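Local coordinates for complement C1r subcomponent (Homo sapiens, PDB 6F1D), which acts as a serine protease of the classical complement pathway, its calcium-binding CUB domain probably taking part in the C1r–C1s interaction of the C1 complex, at residues Phe50-His55 with Leu95-Asp100. Residues are numbered along the deposited sequence; the frame is centred on the assembly and turned at random.
Sequences FDIEDH and LLFFTD. Unlike the reference sequence in segment 50-55: Glu53 (reference Asp). With CA (calcium ion), chain B.
The calcium site at one end of the CUB β-sandwich joins Glu53, in the loop after strand 40-46, to Asp100, just beyond strand 92-98. Each lends one carboxylate oxygen to the calcium ion: Glu53 OE2 lies 2.3 Å from the metal and Asp100 OD1 2.4 Å. Glu53 OE2 and Asp100 OD1 are 3.6 Å apart, a closeness that the shared cation probably makes tolerable. The carboxylate planes are turned 77° against each other. Glu53, where the reference sequence has Asp, reaches the ion with an extended chain, CG anti to the backbone N (chi1 179°); the shorter Asp100 has CG tucked between its backbone N and carbonyl carbon (chi1 69°). A water donates to the other oxygens, Glu53 OE1 (2.9 Å) and Asp100 OD2 (3.2 Å), tying the acids together a second time. Another water, itself a calcium ligand, donates to the carbonyl O of Asp100. Asp63 and Ser102 complete the protein ligands. Toward the core, Ile52 brings CD1 obliquely to Phe97 CE2 at 3.9 Å, apolar side chains suiting these buried positions. Thr99 CG2 lies over one face of that ring near its rim, and Trp108 and Tyr24 meet it edge-to-face. Acidic side chains from separate loops gather round one calcium at an end of the sandwich, as in calcium-binding CUB domains.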
loop_
_atom_site.group_PDB
_atom_site.type_symbol
_atom_site.label_atom_id
_atom_site.label_comp_id
_atom_site.label_asym_id
_atom_site.label_seq_id
_atom_site.Cartn_x
_atom_site.Cartn_y
_atom_site.Cartn_z
ATOM N N PHE A 50 -5.365 -10.333 -0.506
ATOM C CA PHE A 50 -4.859 -9.215 -1.290
ATOM C C PHE A 50 -5.611 -9.306 -2.600
ATOM O O PHE A 50 -5.616 -10.367 -3.230
ATOM C CB PHE A 50 -3.349 -9.333 -1.512
ATOM C CG PHE A 50 -2.743 -8.200 -2.319
ATOM C CD1 PHE A 50 -2.666 -8.268 -3.705
ATOM C CD2 PHE A 50 -2.226 -7.115 -1.683
ATOM C CE1 PHE A 50 -2.078 -7.215 -4.430
ATOM C CE2 PHE A 50 -1.642 -6.091 -2.373
ATOM C CZ PHE A 50 -1.573 -6.133 -3.753
ATOM N N ASP A 51 -6.300 -8.231 -2.987
ATOM C CA ASP A 51 -7.143 -8.308 -4.182
ATOM C C ASP A 51 -7.318 -6.888 -4.723
ATOM O O ASP A 51 -8.120 -6.115 -4.190
ATOM C CB ASP A 51 -8.478 -8.986 -3.857
ATOM C CG ASP A 51 -9.456 -8.949 -5.016
ATOM O OD1 ASP A 51 -8.981 -8.885 -6.186
ATOM O OD2 ASP A 51 -10.693 -8.999 -4.758
ATOM N N ILE A 52 -6.519 -6.545 -5.727
ATOM C CA ILE A 52 -6.651 -5.272 -6.430
ATOM C C ILE A 52 -6.998 -5.630 -7.864
ATOM O O ILE A 52 -6.350 -6.503 -8.458
ATOM C CB ILE A 52 -5.361 -4.442 -6.356
ATOM C CG1 ILE A 52 -5.016 -4.111 -4.890
ATOM C CG2 ILE A 52 -5.449 -3.143 -7.238
ATOM C CD1 ILE A 52 -3.759 -3.290 -4.730
ATOM N N GLU A 53 -8.012 -4.970 -8.413
ATOM C CA GLU A 53 -8.532 -5.355 -9.720
ATOM C C GLU A 53 -7.406 -5.312 -10.762
ATOM O O GLU A 53 -6.578 -4.380 -10.755
ATOM C CB GLU A 53 -9.690 -4.403 -10.085
ATOM C CG GLU A 53 -10.357 -4.664 -11.466
ATOM C CD GLU A 53 -11.340 -3.562 -11.850
ATOM O OE1 GLU A 53 -12.223 -3.800 -12.703
ATOM O OE2 GLU A 53 -11.222 -2.439 -11.326
ATOM N N ASP A 54 -7.328 -6.331 -11.619
ATOM C CA ASP A 54 -6.257 -6.386 -12.624
ATOM C C ASP A 54 -6.819 -6.678 -14.014
ATOM O O ASP A 54 -8.028 -6.635 -14.252
ATOM C CB ASP A 54 -5.171 -7.421 -12.268
ATOM C CG ASP A 54 -5.694 -8.835 -12.293
ATOM O OD1 ASP A 54 -6.929 -9.020 -12.458
ATOM O OD2 ASP A 54 -4.878 -9.780 -12.127
ATOM N N HIS A 55 -5.925 -7.051 -14.947
ATOM C CA HIS A 55 -6.249 -7.234 -16.371
ATOM C C HIS A 55 -5.362 -8.347 -16.910
ATOM O O HIS A 55 -4.190 -8.429 -16.519
ATOM C CB HIS A 55 -5.982 -5.929 -17.139
ATOM C CG HIS A 55 -6.402 -5.961 -18.572
ATOM N ND1 HIS A 55 -5.682 -6.625 -19.537
ATOM C CD2 HIS A 55 -7.468 -5.415 -19.205
ATOM C CE1 HIS A 55 -6.290 -6.498 -20.703
ATOM N NE2 HIS A 55 -7.376 -5.768 -20.529
ATOM N N LEU A 95 2.753 5.119 0.263
ATOM C CA LEU A 95 1.911 4.281 -0.591
ATOM C C LEU A 95 0.859 5.158 -1.240
ATOM O O LEU A 95 0.219 5.964 -0.563
ATOM C CB LEU A 95 1.227 3.178 0.191
ATOM C CG LEU A 95 2.233 2.225 0.830
ATOM C CD1 LEU A 95 2.443 2.717 2.234
ATOM C CD2 LEU A 95 1.669 0.814 0.814
ATOM N N LEU A 96 0.707 5.015 -2.544
ATOM C CA LEU A 96 -0.286 5.734 -3.320
ATOM C C LEU A 96 -1.220 4.654 -3.842
ATOM O O LEU A 96 -0.764 3.704 -4.469
ATOM C CB LEU A 96 0.356 6.479 -4.486
ATOM C CG LEU A 96 1.350 7.587 -4.191
ATOM C CD1 LEU A 96 1.580 8.363 -5.489
ATOM C CD2 LEU A 96 0.800 8.470 -3.070
ATOM N N PHE A 97 -2.501 4.762 -3.543
ATOM C CA PHE A 97 -3.492 3.818 -4.059
ATOM C C PHE A 97 -4.467 4.583 -4.951
ATOM O O PHE A 97 -5.181 5.470 -4.465
ATOM C CB PHE A 97 -4.210 3.166 -2.867
ATOM C CG PHE A 97 -5.165 2.062 -3.222
ATOM C CD1 PHE A 97 -6.366 1.975 -2.553
ATOM C CD2 PHE A 97 -4.841 1.097 -4.163
ATOM C CE1 PHE A 97 -7.284 0.937 -2.848
ATOM C CE2 PHE A 97 -5.751 0.053 -4.452
ATOM C CZ PHE A 97 -6.946 -0.018 -3.782
ATOM N N PHE A 98 -4.522 4.223 -6.233
ATOM C CA PHE A 98 -5.419 4.844 -7.201
ATOM C C PHE A 98 -6.460 3.825 -7.631
ATOM O O PHE A 98 -6.105 2.688 -7.945
ATOM C CB PHE A 98 -4.672 5.271 -8.460
ATOM C CG PHE A 98 -3.565 6.269 -8.227
ATOM C CD1 PHE A 98 -3.841 7.626 -8.201
ATOM C CD2 PHE A 98 -2.241 5.848 -8.097
ATOM C CE1 PHE A 98 -2.830 8.562 -8.017
ATOM C CE2 PHE A 98 -1.207 6.785 -7.915
ATOM C CZ PHE A 98 -1.510 8.138 -7.875
ATOM N N THR A 99 -7.721 4.220 -7.682
ATOM C CA THR A 99 -8.728 3.280 -8.148
ATOM C C THR A 99 -9.607 3.969 -9.164
ATOM O O THR A 99 -9.825 5.191 -9.114
ATOM C CB THR A 99 -9.600 2.725 -7.011
ATOM O OG1 THR A 99 -10.380 3.792 -6.445
ATOM C CG2 THR A 99 -8.728 2.164 -5.892
ATOM N N ASP A 100 -10.135 3.186 -10.080
ATOM C CA ASP A 100 -10.918 3.763 -11.160
ATOM C C ASP A 100 -12.401 3.728 -10.793
ATOM O O ASP A 100 -12.749 3.550 -9.628
ATOM C CB ASP A 100 -10.643 3.025 -12.470
ATOM C CG ASP A 100 -11.190 1.574 -12.474
ATOM O OD1 ASP A 100 -11.721 1.087 -11.440
ATOM O OD2 ASP A 100 -11.064 0.909 -13.540
HETATM CA CA CA B . -11.519 -0.649 -9.869
HETATM O O HOH W 1 -12.990 -1.516 -14.267
HETATM O O HOH W 2 -12.210 0.979 -8.363
HETATM O O HOH W 3 -12.370 -2.219 -8.064
#